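Local coordinates for type VI immunity protein Atu4351 (Agrobacterium fabrum, PDB 6ITW) that probably serves as the antitoxin of a type VI secretion effector-immunity pair, protecting the bacterium against its cognate toxic effector, at residues 41-44 with 45-49; 50-54 with 55-59; 114-117 with 118-121; 139-142 with 143-146; 199-203 with 204-208. All coordinates share one frame; numbering follows the deposited sequence.

Interaction 1: residues 41-44 with 45-49; sequences LDFI and RHAGL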
loop_
_atom_site.group_PDB
_atom_site.type_symbol
_atom_site.label_atom_id
_atom_site.label_comp_id
_atom_site.label_asym_id
_atom_site.label_seq_id
_atom_site.Cartn_x
_atom_site.Cartn_y
_atom_site.Cartn_z
ATOM N N LEU A 41 -14.537 -6.924 2.601
ATOM C CA LEU A 41 -15.203 -5.980 3.495
ATOM C C LEU A 41 -15.747 -6.695 4.727
ATOM O O LEU A 41 -15.695 -6.159 5.843
ATOM C CB LEU A 41 -16.313 -5.240 2.757
ATOM C CG LEU A 41 -15.867 -4.244 1.685
ATOM C CD1 LEU A 41 -17.087 -3.718 0.900
ATOM C CD2 LEU A 41 -15.064 -3.088 2.312
ATOM N N ASP A 42 -16.242 -7.918 4.553
ATOM C CA ASP A 42 -16.725 -8.669 5.701
ATOM C C ASP A 42 -15.581 -9.049 6.640
ATOM O O ASP A 42 -15.729 -8.981 7.866
ATOM C CB ASP A 42 -17.495 -9.907 5.238
ATOM C CG ASP A 42 -18.338 -10.504 6.363
ATOM O OD1 ASP A 42 -19.054 -9.717 7.035
ATOM O OD2 ASP A 42 -18.271 -11.737 6.591
ATOM N N PHE A 43 -14.431 -9.438 6.086
ATOM C CA PHE A 43 -13.226 -9.598 6.900
ATOM C C PHE A 43 -12.969 -8.357 7.771
ATOM O O PHE A 43 -12.810 -8.461 8.997
ATOM C CB PHE A 43 -12.037 -9.902 5.986
ATOM C CG PHE A 43 -10.717 -9.906 6.690
ATOM C CD1 PHE A 43 -10.412 -10.896 7.618
ATOM C CD2 PHE A 43 -9.777 -8.913 6.431
ATOM C CE1 PHE A 43 -9.180 -10.904 8.275
ATOM C CE2 PHE A 43 -8.534 -8.913 7.064
ATOM C CZ PHE A 43 -8.233 -9.909 7.991
ATOM N N ILE A 44 -12.986 -7.165 7.164
ATOM C CA ILE A 44 -12.746 -5.938 7.924
ATOM C C ILE A 44 -13.856 -5.691 8.944
ATOM O O ILE A 44 -13.603 -5.220 10.068
ATOM C CB ILE A 44 -12.597 -4.751 6.961
ATOM C CG1 ILE A 44 -11.365 -4.961 6.092
ATOM C CG2 ILE A 44 -12.521 -3.444 7.739
ATOM C CD1 ILE A 44 -10.121 -5.251 6.875
ATOM N N ARG A 45 -15.104 -5.972 8.562
ATOM C CA ARG A 45 -16.219 -5.806 9.492
ATOM C C ARG A 45 -15.985 -6.603 10.774
ATOM O O ARG A 45 -16.273 -6.128 11.877
ATOM C CB ARG A 45 -17.527 -6.238 8.820
ATOM C CG ARG A 45 -18.742 -6.218 9.744
ATOM C CD ARG A 45 -20.000 -6.810 9.061
ATOM N NE ARG A 45 -20.518 -5.898 8.051
ATOM C CZ ARG A 45 -20.470 -6.118 6.742
ATOM N NH1 ARG A 45 -19.937 -7.237 6.264
ATOM N NH2 ARG A 45 -20.953 -5.210 5.907
ATOM N N HIS A 46 -15.434 -7.807 10.643
ATOM C CA HIS A 46 -15.158 -8.648 11.796
ATOM C C HIS A 46 -13.864 -8.255 12.499
ATOM O O HIS A 46 -13.850 -8.033 13.719
ATOM C CB HIS A 46 -15.097 -10.102 11.346
ATOM C CG HIS A 46 -16.438 -10.755 11.282
ATOM N ND1 HIS A 46 -17.150 -10.880 10.109
ATOM C CD2 HIS A 46 -17.207 -11.306 12.253
ATOM C CE1 HIS A 46 -18.296 -11.489 10.358
ATOM N NE2 HIS A 46 -18.352 -11.760 11.649
ATOM N N ALA A 47 -12.761 -8.182 11.757
ATOM C CA ALA A 47 -11.469 -8.020 12.407
ATOM C C ALA A 47 -11.124 -6.567 12.692
ATOM O O ALA A 47 -10.207 -6.315 13.477
ATOM C CB ALA A 47 -10.362 -8.664 11.564
ATOM N N GLY A 48 -11.840 -5.609 12.102
ATOM C CA GLY A 48 -11.405 -4.232 12.202
ATOM C C GLY A 48 -10.172 -3.957 11.347
ATOM O O GLY A 48 -9.808 -4.727 10.458
ATOM N N LEU A 49 -9.527 -2.828 11.645
ATOM C CA LEU A 49 -8.391 -2.292 10.887
ATOM C C LEU A 49 -7.177 -2.237 11.801
ATOM O O LEU A 49 -6.983 -1.240 12.499
ATOM C CB LEU A 49 -8.694 -0.912 10.361
ATOM C CG LEU A 49 -9.819 -0.718 9.363
ATOM C CD1 LEU A 49 -10.143 0.774 9.295
ATOM C CD2 LEU A 49 -9.396 -1.285 8.009
#

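Interaction 2: residues 50-54 with 55-59; sequences GIWKQ and GYFQF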
loop_
_atom_site.group_PDB
_atom_site.type_symbol
_atom_site.label_atom_id
_atom_site.label_comp_id
_atom_site.label_asym_id
_atom_site.label_seq_id
_atom_site.Cartn_x
_atom_site.Cartn_y
_atom_site.Cartn_z
ATOM N N GLY A 50 -6.351 -3.280 11.782
ATOM C CA GLY A 50 -5.243 -3.353 12.716
ATOM C C GLY A 50 -3.882 -3.659 12.120
ATOM O O GLY A 50 -3.665 -3.542 10.903
ATOM N N ILE A 51 -2.954 -4.058 12.994
ATOM C CA ILE A 51 -1.538 -4.205 12.671
ATOM C C ILE A 51 -1.165 -5.681 12.681
ATOM O O ILE A 51 -1.665 -6.450 13.513
ATOM C CB ILE A 51 -0.670 -3.416 13.668
ATOM C CG1 ILE A 51 -0.898 -1.919 13.502
ATOM C CG2 ILE A 51 0.805 -3.733 13.454
ATOM C CD1 ILE A 51 -0.122 -1.048 14.499
ATOM N N TRP A 52 -0.315 -6.080 11.731
ATOM C CA TRP A 52 0.258 -7.416 11.641
ATOM C C TRP A 52 1.781 -7.334 11.723
ATOM O O TRP A 52 2.382 -6.298 11.399
ATOM C CB TRP A 52 -0.152 -8.097 10.321
ATOM C CG TRP A 52 -1.451 -8.866 10.391
ATOM C CD1 TRP A 52 -2.097 -9.298 11.522
ATOM C CD2 TRP A 52 -2.258 -9.296 9.281
ATOM N NE1 TRP A 52 -3.258 -9.969 11.182
ATOM C CE2 TRP A 52 -3.377 -9.982 9.815
ATOM C CE3 TRP A 52 -2.142 -9.167 7.890
ATOM C CZ2 TRP A 52 -4.373 -10.538 9.003
ATOM C CZ3 TRP A 52 -3.133 -9.715 7.088
ATOM C CH2 TRP A 52 -4.237 -10.389 7.645
ATOM N N LYS A 53 2.407 -8.428 12.178
ATOM C CA LYS A 53 3.875 -8.587 12.167
ATOM C C LYS A 53 4.587 -7.382 12.782
ATOM O O LYS A 53 5.622 -6.922 12.296
ATOM C CB LYS A 53 4.376 -8.833 10.747
ATOM C CG LYS A 53 3.743 -10.041 10.051
ATOM C CD LYS A 53 4.459 -11.314 10.438
ATOM C CE LYS A 53 5.846 -11.408 9.786
ATOM N NZ LYS A 53 6.854 -11.997 10.734
ATOM N N GLN A 54 3.992 -6.826 13.830
ATOM C CA GLN A 54 4.616 -5.755 14.605
ATOM C C GLN A 54 4.809 -4.474 13.787
ATOM O O GLN A 54 5.714 -3.676 14.056
ATOM C CB GLN A 54 5.942 -6.232 15.201
ATOM C CG GLN A 54 5.808 -7.477 16.115
ATOM C CD GLN A 54 7.131 -7.818 16.779
ATOM O OE1 GLN A 54 7.652 -7.044 17.598
ATOM N NE2 GLN A 54 7.703 -8.963 16.406
ATOM N N GLY A 55 3.940 -4.238 12.805
ATOM C CA GLY A 55 3.988 -3.021 12.009
ATOM C C GLY A 55 4.466 -3.231 10.590
ATOM O O GLY A 55 4.523 -2.264 9.825
ATOM N N TYR A 56 4.798 -4.466 10.212
ATOM C CA TYR A 56 5.245 -4.743 8.851
ATOM C C TYR A 56 4.145 -4.463 7.832
ATOM O O TYR A 56 4.436 -4.158 6.667
ATOM C CB TYR A 56 5.711 -6.196 8.771
ATOM C CG TYR A 56 6.549 -6.554 7.578
ATOM C CD1 TYR A 56 7.940 -6.427 7.617
ATOM C CD2 TYR A 56 5.957 -7.051 6.419
ATOM C CE1 TYR A 56 8.722 -6.767 6.518
ATOM C CE2 TYR A 56 6.719 -7.400 5.323
ATOM C CZ TYR A 56 8.105 -7.252 5.376
ATOM O OH TYR A 56 8.861 -7.600 4.288
ATOM N N PHE A 57 2.883 -4.572 8.250
ATOM C CA PHE A 57 1.726 -4.196 7.449
ATOM C C PHE A 57 0.628 -3.751 8.410
ATOM O O PHE A 57 0.529 -4.249 9.529
ATOM C CB PHE A 57 1.250 -5.355 6.550
ATOM C CG PHE A 57 0.077 -5.000 5.640
ATOM C CD1 PHE A 57 0.285 -4.457 4.371
ATOM C CD2 PHE A 57 -1.232 -5.233 6.050
ATOM C CE1 PHE A 57 -0.793 -4.154 3.533
ATOM C CE2 PHE A 57 -2.314 -4.922 5.233
ATOM C CZ PHE A 57 -2.098 -4.382 3.971
ATOM N N GLN A 58 -0.163 -2.781 7.988
ATOM C CA GLN A 58 -1.313 -2.345 8.759
ATOM C C GLN A 58 -2.433 -2.048 7.783
ATOM O O GLN A 58 -2.176 -1.653 6.644
ATOM C CB GLN A 58 -1.017 -1.105 9.604
ATOM C CG GLN A 58 -0.692 0.131 8.797
ATOM C CD GLN A 58 -0.158 1.250 9.658
ATOM O OE1 GLN A 58 -0.909 2.137 10.074
ATOM N NE2 GLN A 58 1.157 1.218 9.939
ATOM N N PHE A 59 -3.672 -2.268 8.221
ATOM C CA PHE A 59 -4.829 -1.940 7.404
ATOM C C PHE A 59 -5.270 -0.528 7.729
ATOM O O PHE A 59 -5.034 -0.019 8.835
ATOM C CB PHE A 59 -5.992 -2.903 7.649
ATOM C CG PHE A 59 -5.734 -4.298 7.194
ATOM C CD1 PHE A 59 -5.126 -5.227 8.050
ATOM C CD2 PHE A 59 -6.102 -4.701 5.914
ATOM C CE1 PHE A 59 -4.879 -6.547 7.626
ATOM C CE2 PHE A 59 -5.860 -6.013 5.487
ATOM C CZ PHE A 59 -5.252 -6.935 6.354
#

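Interaction 3: residues 114-117 with 118-121; sequences VTCR and GLFK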
loop_
_atom_site.group_PDB
_atom_site.type_symbol
_atom_site.label_atom_id
_atom_site.label_comp_id
_atom_site.label_asym_id
_atom_site.label_seq_id
_atom_site.Cartn_x
_atom_site.Cartn_y
_atom_site.Cartn_z
ATOM N N VAL A 114 4.416 2.850 -9.088
ATOM C CA VAL A 114 3.115 2.202 -9.056
ATOM C C VAL A 114 3.226 0.904 -9.839
ATOM O O VAL A 114 3.905 0.848 -10.868
ATOM C CB VAL A 114 1.994 3.095 -9.638
ATOM C CG1 VAL A 114 0.641 2.365 -9.598
ATOM C CG2 VAL A 114 1.891 4.418 -8.890
ATOM N N THR A 115 2.557 -0.139 -9.356
ATOM C CA THR A 115 2.588 -1.437 -10.019
ATOM C C THR A 115 1.198 -2.062 -10.095
ATOM O O THR A 115 0.453 -2.065 -9.115
ATOM C CB THR A 115 3.540 -2.413 -9.304
ATOM O OG1 THR A 115 3.274 -2.399 -7.895
ATOM C CG2 THR A 115 4.988 -2.019 -9.546
ATOM N N CYS A 116 0.857 -2.589 -11.267
ATOM C CA CYS A 116 -0.441 -3.221 -11.477
ATOM C C CYS A 116 -0.314 -4.426 -12.404
ATOM O O CYS A 116 0.112 -4.295 -13.552
ATOM C CB CYS A 116 -1.441 -2.217 -12.052
ATOM S SG CYS A 116 -3.169 -2.576 -11.658
ATOM N N ARG A 117 -0.687 -5.598 -11.901
ATOM C CA ARG A 117 -0.610 -6.828 -12.680
ATOM C C ARG A 117 -1.770 -6.957 -13.661
ATOM O O ARG A 117 -1.617 -7.520 -14.745
ATOM C CB ARG A 117 -0.569 -8.046 -11.753
ATOM C CG ARG A 117 0.622 -8.068 -10.810
ATOM C CD ARG A 117 1.310 -9.424 -10.822
ATOM N NE ARG A 117 2.579 -9.401 -10.102
ATOM C CZ ARG A 117 3.120 -10.460 -9.509
ATOM N NH1 ARG A 117 2.501 -11.633 -9.547
ATOM N NH2 ARG A 117 4.280 -10.348 -8.876
ATOM N N GLY A 118 -2.931 -6.436 -13.276
ATOM C CA GLY A 118 -4.115 -6.499 -14.126
ATOM C C GLY A 118 -4.132 -5.496 -15.265
ATOM O O GLY A 118 -4.917 -5.661 -16.201
ATOM N N LEU A 119 -3.304 -4.445 -15.196
ATOM C CA LEU A 119 -3.105 -3.583 -16.359
ATOM C C LEU A 119 -2.393 -4.312 -17.491
ATOM O O LEU A 119 -2.562 -3.946 -18.657
ATOM C CB LEU A 119 -2.287 -2.346 -15.987
ATOM C CG LEU A 119 -3.009 -1.042 -15.686
ATOM C CD1 LEU A 119 -1.996 0.029 -15.301
ATOM C CD2 LEU A 119 -3.841 -0.598 -16.879
ATOM N N PHE A 120 -1.585 -5.330 -17.176
ATOM C CA PHE A 120 -0.666 -5.918 -18.139
ATOM C C PHE A 120 -0.932 -7.388 -18.461
ATOM O O PHE A 120 -0.512 -7.851 -19.524
ATOM C CB PHE A 120 0.783 -5.741 -17.644
ATOM C CG PHE A 120 1.138 -4.312 -17.385
ATOM C CD1 PHE A 120 1.332 -3.430 -18.440
ATOM C CD2 PHE A 120 1.233 -3.826 -16.094
ATOM C CE1 PHE A 120 1.637 -2.089 -18.206
ATOM C CE2 PHE A 120 1.534 -2.484 -15.849
ATOM C CZ PHE A 120 1.734 -1.621 -16.903
ATOM N N LYS A 121 -1.586 -8.133 -17.581
ATOM C CA LYS A 121 -2.160 -9.427 -17.921
ATOM C C LYS A 121 -3.610 -9.400 -17.464
ATOM O O LYS A 121 -3.902 -8.969 -16.342
ATOM C CB LYS A 121 -1.379 -10.586 -17.287
ATOM C CG LYS A 121 -2.138 -11.409 -16.248
ATOM C CD LYS A 121 -1.298 -12.594 -15.769
ATOM C CE LYS A 121 -1.786 -13.148 -14.429
ATOM N NZ LYS A 121 -0.980 -14.331 -13.984
#

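Interaction 4: residues 139-142 with 143-146; sequences IDAE and SFDA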
loop_
_atom_site.group_PDB
_atom_site.type_symbol
_atom_site.label_atom_id
_atom_site.label_comp_id
_atom_site.label_asym_id
_atom_site.label_seq_id
_atom_site.Cartn_x
_atom_site.Cartn_y
_atom_site.Cartn_z
ATOM N N ILE A 139 1.370 -10.104 2.360
ATOM C CA ILE A 139 1.906 -8.843 2.882
ATOM C C ILE A 139 3.199 -9.044 3.668
ATOM O O ILE A 139 3.796 -8.075 4.156
ATOM C CB ILE A 139 0.859 -8.089 3.732
ATOM C CG1 ILE A 139 0.317 -8.938 4.896
ATOM C CG2 ILE A 139 -0.282 -7.632 2.854
ATOM C CD1 ILE A 139 1.226 -9.036 6.121
ATOM N N ASP A 140 3.641 -10.289 3.821
ATOM C CA ASP A 140 4.905 -10.542 4.505
ATOM C C ASP A 140 6.085 -10.730 3.549
ATOM O O ASP A 140 7.208 -10.954 4.014
ATOM C CB ASP A 140 4.781 -11.760 5.428
ATOM C CG ASP A 140 4.488 -13.057 4.667
ATOM O OD1 ASP A 140 3.960 -13.015 3.526
ATOM O OD2 ASP A 140 4.786 -14.132 5.233
ATOM N N ALA A 141 5.869 -10.636 2.239
ATOM C CA ALA A 141 6.978 -10.758 1.291
ATOM C C ALA A 141 8.071 -9.734 1.595
ATOM O O ALA A 141 7.810 -8.648 2.132
ATOM C CB ALA A 141 6.486 -10.570 -0.148
ATOM N N GLU A 142 9.312 -10.094 1.251
ATOM C CA GLU A 142 10.437 -9.181 1.454
ATOM C C GLU A 142 10.294 -7.912 0.630
ATOM O O GLU A 142 10.852 -6.871 0.995
ATOM C CB GLU A 142 11.752 -9.851 1.086
ATOM C CG GLU A 142 12.184 -10.955 2.009
ATOM C CD GLU A 142 13.527 -11.530 1.595
ATOM O OE1 GLU A 142 14.451 -10.747 1.288
ATOM O OE2 GLU A 142 13.645 -12.770 1.545
ATOM N N SER A 143 9.559 -7.976 -0.482
ATOM C CA SER A 143 9.356 -6.796 -1.312
ATOM C C SER A 143 8.649 -5.670 -0.560
ATOM O O SER A 143 8.678 -4.520 -1.015
ATOM C CB SER A 143 8.555 -7.172 -2.559
ATOM O OG SER A 143 7.237 -7.599 -2.211
ATOM N N PHE A 144 7.997 -5.966 0.563
ATOM C CA PHE A 144 7.359 -4.920 1.350
ATOM C C PHE A 144 8.258 -4.382 2.436
ATOM O O PHE A 144 7.871 -3.429 3.119
ATOM C CB PHE A 144 6.058 -5.418 1.967
ATOM C CG PHE A 144 5.032 -5.735 0.951
ATOM C CD1 PHE A 144 4.525 -4.731 0.141
ATOM C CD2 PHE A 144 4.593 -7.029 0.768
ATOM C CE1 PHE A 144 3.585 -5.006 -0.824
ATOM C CE2 PHE A 144 3.640 -7.315 -0.192
ATOM C CZ PHE A 144 3.138 -6.300 -0.991
ATOM N N ASP A 145 9.441 -4.970 2.602
ATOM C CA ASP A 145 10.477 -4.378 3.433
ATOM C C ASP A 145 11.033 -3.212 2.624
ATOM O O ASP A 145 10.419 -2.794 1.637
ATOM C CB ASP A 145 11.556 -5.424 3.788
ATOM C CG ASP A 145 12.205 -5.194 5.168
ATOM O OD1 ASP A 145 12.569 -4.038 5.519
ATOM O OD2 ASP A 145 12.374 -6.200 5.901
ATOM N N ALA A 146 12.178 -2.686 3.004
ATOM C CA ALA A 146 12.761 -1.605 2.222
ATOM C C ALA A 146 14.267 -1.648 2.416
ATOM O O ALA A 146 14.750 -1.500 3.549
ATOM C CB ALA A 146 12.188 -0.240 2.634
#

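Interaction 5: residues 199-203 with 204-208; sequences IAAQA and GPFTL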
loop_
_atom_site.group_PDB
_atom_site.type_symbol
_atom_site.label_atom_id
_atom_site.label_comp_id
_atom_site.label_asym_id
_atom_site.label_seq_id
_atom_site.Cartn_x
_atom_site.Cartn_y
_atom_site.Cartn_z
ATOM N N ILE A 199 2.845 14.748 1.797
ATOM C CA ILE A 199 3.999 15.452 1.255
ATOM C C ILE A 199 4.607 14.662 0.107
ATOM O O ILE A 199 4.840 15.192 -0.987
ATOM C CB ILE A 199 5.037 15.705 2.361
ATOM C CG1 ILE A 199 4.491 16.715 3.373
ATOM C CG2 ILE A 199 6.390 16.144 1.753
ATOM C CD1 ILE A 199 5.301 16.774 4.640
ATOM N N ALA A 200 4.883 13.380 0.355
ATOM C CA ALA A 200 5.564 12.551 -0.628
ATOM C C ALA A 200 4.784 12.471 -1.933
ATOM O O ALA A 200 5.364 12.567 -3.018
ATOM C CB ALA A 200 5.786 11.163 -0.040
ATOM N N ALA A 201 3.466 12.311 -1.858
ATOM C CA ALA A 201 2.720 12.112 -3.094
ATOM C C ALA A 201 2.634 13.376 -3.936
ATOM O O ALA A 201 2.164 13.305 -5.078
ATOM C CB ALA A 201 1.312 11.606 -2.791
ATOM N N GLN A 202 3.057 14.524 -3.401
ATOM C CA GLN A 202 3.106 15.758 -4.168
ATOM C C GLN A 202 4.526 16.164 -4.530
ATOM O O GLN A 202 4.713 17.179 -5.198
ATOM C CB GLN A 202 2.441 16.900 -3.396
ATOM C CG GLN A 202 1.017 16.666 -3.006
ATOM C CD GLN A 202 0.426 17.902 -2.363
ATOM O OE1 GLN A 202 -0.059 18.790 -3.055
ATOM N NE2 GLN A 202 0.484 17.978 -1.035
ATOM N N ALA A 203 5.526 15.409 -4.103
ATOM C CA ALA A 203 6.925 15.799 -4.294
ATOM C C ALA A 203 7.517 15.096 -5.514
ATOM O O ALA A 203 8.500 14.357 -5.422
ATOM C CB ALA A 203 7.733 15.486 -3.029
ATOM N N GLY A 204 6.902 15.312 -6.672
ATOM C CA GLY A 204 7.341 14.662 -7.885
ATOM C C GLY A 204 6.384 13.609 -8.421
ATOM O O GLY A 204 5.422 13.211 -7.752
ATOM N N PRO A 205 6.645 13.130 -9.638
ATOM C CA PRO A 205 5.734 12.178 -10.294
ATOM C C PRO A 205 5.993 10.741 -9.858
ATOM O O PRO A 205 6.968 10.433 -9.177
ATOM C CB PRO A 205 6.058 12.349 -11.786
ATOM C CG PRO A 205 7.509 12.737 -11.788
ATOM C CD PRO A 205 7.723 13.583 -10.537
ATOM N N PHE A 206 5.101 9.857 -10.303
ATOM C CA PHE A 206 5.193 8.420 -10.074
ATOM C C PHE A 206 5.354 7.691 -11.397
ATOM O O PHE A 206 4.704 8.036 -12.387
ATOM C CB PHE A 206 3.943 7.883 -9.376
ATOM C CG PHE A 206 3.869 8.227 -7.938
ATOM C CD1 PHE A 206 3.581 9.529 -7.538
ATOM C CD2 PHE A 206 4.090 7.253 -6.972
ATOM C CE1 PHE A 206 3.515 9.848 -6.197
ATOM C CE2 PHE A 206 4.036 7.564 -5.635
ATOM C CZ PHE A 206 3.749 8.861 -5.243
ATOM N N THR A 207 6.182 6.656 -11.403
ATOM C CA THR A 207 6.384 5.849 -12.595
ATOM C C THR A 207 5.682 4.510 -12.448
ATOM O O THR A 207 5.879 3.804 -11.452
ATOM C CB THR A 207 7.870 5.640 -12.875
ATOM O OG1 THR A 207 8.447 6.900 -13.243
ATOM C CG2 THR A 207 8.051 4.652 -14.024
ATOM N N LEU A 208 4.861 4.177 -13.447
ATOM C CA LEU A 208 4.165 2.899 -13.503
ATOM C C LEU A 208 5.079 1.845 -14.096
ATOM O O LEU A 208 5.705 2.069 -15.138
ATOM C CB LEU A 208 2.899 3.023 -14.346
ATOM C CG LEU A 208 2.148 1.754 -14.756
ATOM C CD1 LEU A 208 1.494 1.105 -13.547
ATOM C CD2 LEU A 208 1.100 2.114 -15.804
HETATM O O HOH W 1 2.657 13.365 -7.660
#

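Interaction 1: residues 41-44 with 45-49
Arg45 meets the preceding turn of helix 38-47 twice. Its backbone N-H reaches Leu41 O, while its side chain turns back to Asp42, three residues earlier. A bend at chi3 (-72°) brings Arg45 NH1 within 2.7 Å of Asp42 OD1; the carboxylate oxygen lies almost in the guanidinium plane and is approached on its anti side. The same guanidinium is salt-bridged through NE to Glu26, so two carboxylates hold it, through different nitrogens.

At His46 the backbone N and the ring ND1 both donate to Asp42 O, at 3.0 Å and 3.3 Å, from opposite faces of the carbonyl plane. The ring bond lies in the plane of the imidazole, and two donors thus grip a single helical carbonyl. Ala47 closes the last regular turn: Ala47 N donates to Phe43 O at 2.8 Å and 175°, and its CB sits over one face of the Phe43 ring, towards the rim. This is the C-terminal end of a helix within the GAD-like domain, and a glycine ends it. Gly48 N still donates to Ile44 O (2.7 Å), but the residue takes a positive phi of 73°, turning the chain away from the helical path into strand 49-52. Leu49, the first residue of that strand, brings CD2 to within 3.8 Å of Ile44 CG2, and both side chains also pack on Met24.

Interaction 2: residues 50-54 with 55-59
Two backbone bonds tie Gly50 and Trp52 to the returning strand. Phe59 N donates to Gly50 O and Trp52 N donates to Phe57 O, each at 3.0 Å, the second almost straight at 174°. Between them Ile51 and Gln58 form a non-hydrogen-bonded pair whose side chains lie alongside each other and point the same way, with Ile51 CG1 at 4.0 Å from Gln58 CB. At the turn Gly55 N donates to Trp52 O (2.9 Å) from well above the carbonyl plane, and Tyr56 N adds a weak bond to Lys53 O. Gly55, with a phi of 108°, has no side chain to crowd Gln54 O.

Packing gathers on the face that carries the aromatic residues. Phe59 presents its edge to one face of the Trp52 six-membered ring in a T-shaped stack, centroids 5.1 Å apart and planes at 76°, with Phe59 CZ coming to 3.6 Å from Trp52 CZ3. The other flat partner of Phe59 is Phe57, whose CE2 stands over the centre of one Phe59 face. Trp52 NE1 is bonded to Gly16 O, which fixes the indole from its polar edge, and Val136 of helix 128-137 touches both Trp52 and Phe59. The whole is a tight antiparallel beta hairpin at one border of the mixed sheet, its turn of type I' form, with Lys53 and Gln54 in the left-handed region and Gly55 following.

Interaction 3: residues 114-117 with 118-121
The ring of Phe120 turns its edge towards Cys116 O, although the modelled spacing there is too short to be relied on. Over one face of the ring, displaced to its rim, lies CB of the adjoining Leu119, 3.8 Å above the plane. Leu119 also faces the strand end: its CD1 and CB each approach Cys116 CB to 4.0 Å, so a leucine branch and a cysteine methylene meet beyond the rim of the ring. The cysteine sulfur, anti to its own backbone N (chi1 -153°), lies beside the start of the turn instead, with Cys116 SG 4.0 Å from Leu119 N.

The fold-back is secured by one carbonyl. Arg117 O accepts from Lys121 N at 2.9 Å, the donor arriving close to the line of the C=O bond, and from Phe120 N at 3.3 Å, which comes from far above the carbonyl plane. The first bond closes an alpha-turn; the second closes a beta turn nested in it and lies off the lone pairs. The side chains of Arg117 and Lys121 run on the exposed side, with Arg117 NH1 and Lys121 NZ 6.3 Å apart, two like charges that do not touch.

Placed at the end of strand 113-116, the turn starts the loop that leads to helix 128-137. Leu119 and Phe120 both pack on Leu208 of the neighbouring strand 207-209, and Cys116 touches Thr105 of strand 103-108 on the other flank.

Interaction 4: residues 139-142 with 143-146
Phe144 swings its ring back towards Ile139 and Ala141 because CG stands beside the backbone N, opposite the carbonyl carbon (chi1 -65°). This puts Phe144 CD2 at 3.6 Å from Ile139 O and 4.1 Å from Ala141 CB, with the two carbonyl oxygens of Ile139 and Ala141 approaching the ring obliquely. Ser143 takes a different staggered position: OG lies between its backbone N and carbonyl carbon (chi1 65°), where it meets Ala141 CB at 3.7 Å and also sits above the rim of one face of the Phe144 ring.

The backbone underneath makes short, three-residue steps. Phe144 N donates to Ala141 O at 3.1 Å and Asp145 N to Glu142 O at 2.9 Å; in both the donor stands well above the carbonyl plane, as expected of the 3-10 turn at Glu142 to Phe144, in the loop between helices 128-137 and 155-162. Beyond the turn, Asp145 OD1 accepts from Ala146 N (2.9 Å) through its anti lone pair, and from Phe155 N at the start of helix 155-162.

Outside partners hold the loop: Ala141 O is bonded to Tyr56 OH as well as to Phe144 N, Ser143 O to Lys94 NZ, and Asp140 makes a salt bridge with Arg14. Glu142 carries a charge like that of Asp145, but the two are not in contact, Glu142 OE1 being 6.8 Å from Asp145 OD2. The carboxylate of Asp145 takes one N-H from its own loop and one from the start of helix 155-162, which would probably stabilise it as an anion.

Interaction 5: residues 199-203 with 204-208
A run of tight turns leads into Gly204: a type I turn spans Ala200 to Ala203, Gly204 N then makes a weak 3.2 Å bond back to Gln202 O across Ala203, an inverse gamma-turn, and Gly204 itself has a phi of 110°, a backbone conformation suited to a residue without a side chain. Phe206 is the side chain that reaches back. Its CG stands beside the backbone N (chi1 -75°), which directs the ring towards Ala201; Phe206 CE1 lies 3.9 Å from Ala201 O and Phe206 CZ 4.4 Å from Ala201 CB.

The connection leads from helix 193-200 into strand 207-209 of the large mixed sheet, where that strand runs parallel to strand 113-116. Ala201 CA and a bridging water both lie near the plane of the Phe206 ring, so the contact is made by the edge. That water spans the bend, donating to Ala201 O at 2.6 Å and to Gly204 O at 2.8 Å, so both carbonyls are satisfied by the same molecule. The ring is also stacked with His112, whose ND1 is bonded to Pro205 O, and Ala72 of helix 66-73 touches it as well.

Interactions 1 and 2 follow directly along the chain and share a hydrophobic interface: Leu49 CD2 lies 3.8 Å from Phe59 CB, and Phe43 CE2 lies 3.9 Å from Phe59 CZ. Interaction 4 meets the same aromatic face of the hairpin, nearer its turn, where Phe57 CD1 meets Ile139 CG2 at 3.6 Å, linking the GAD-like domain to the Tdi1 C-terminal region. Interactions 3 and 5 form a separate group on neighbouring strands of the sheet, since Val114 N probably bonds Thr207 O at 2.9 Å. The two groups do not touch: nearest atoms of interactions 3 and 4 are about 8 Å apart, and centres of interactions 1 and 5 about 30 Å.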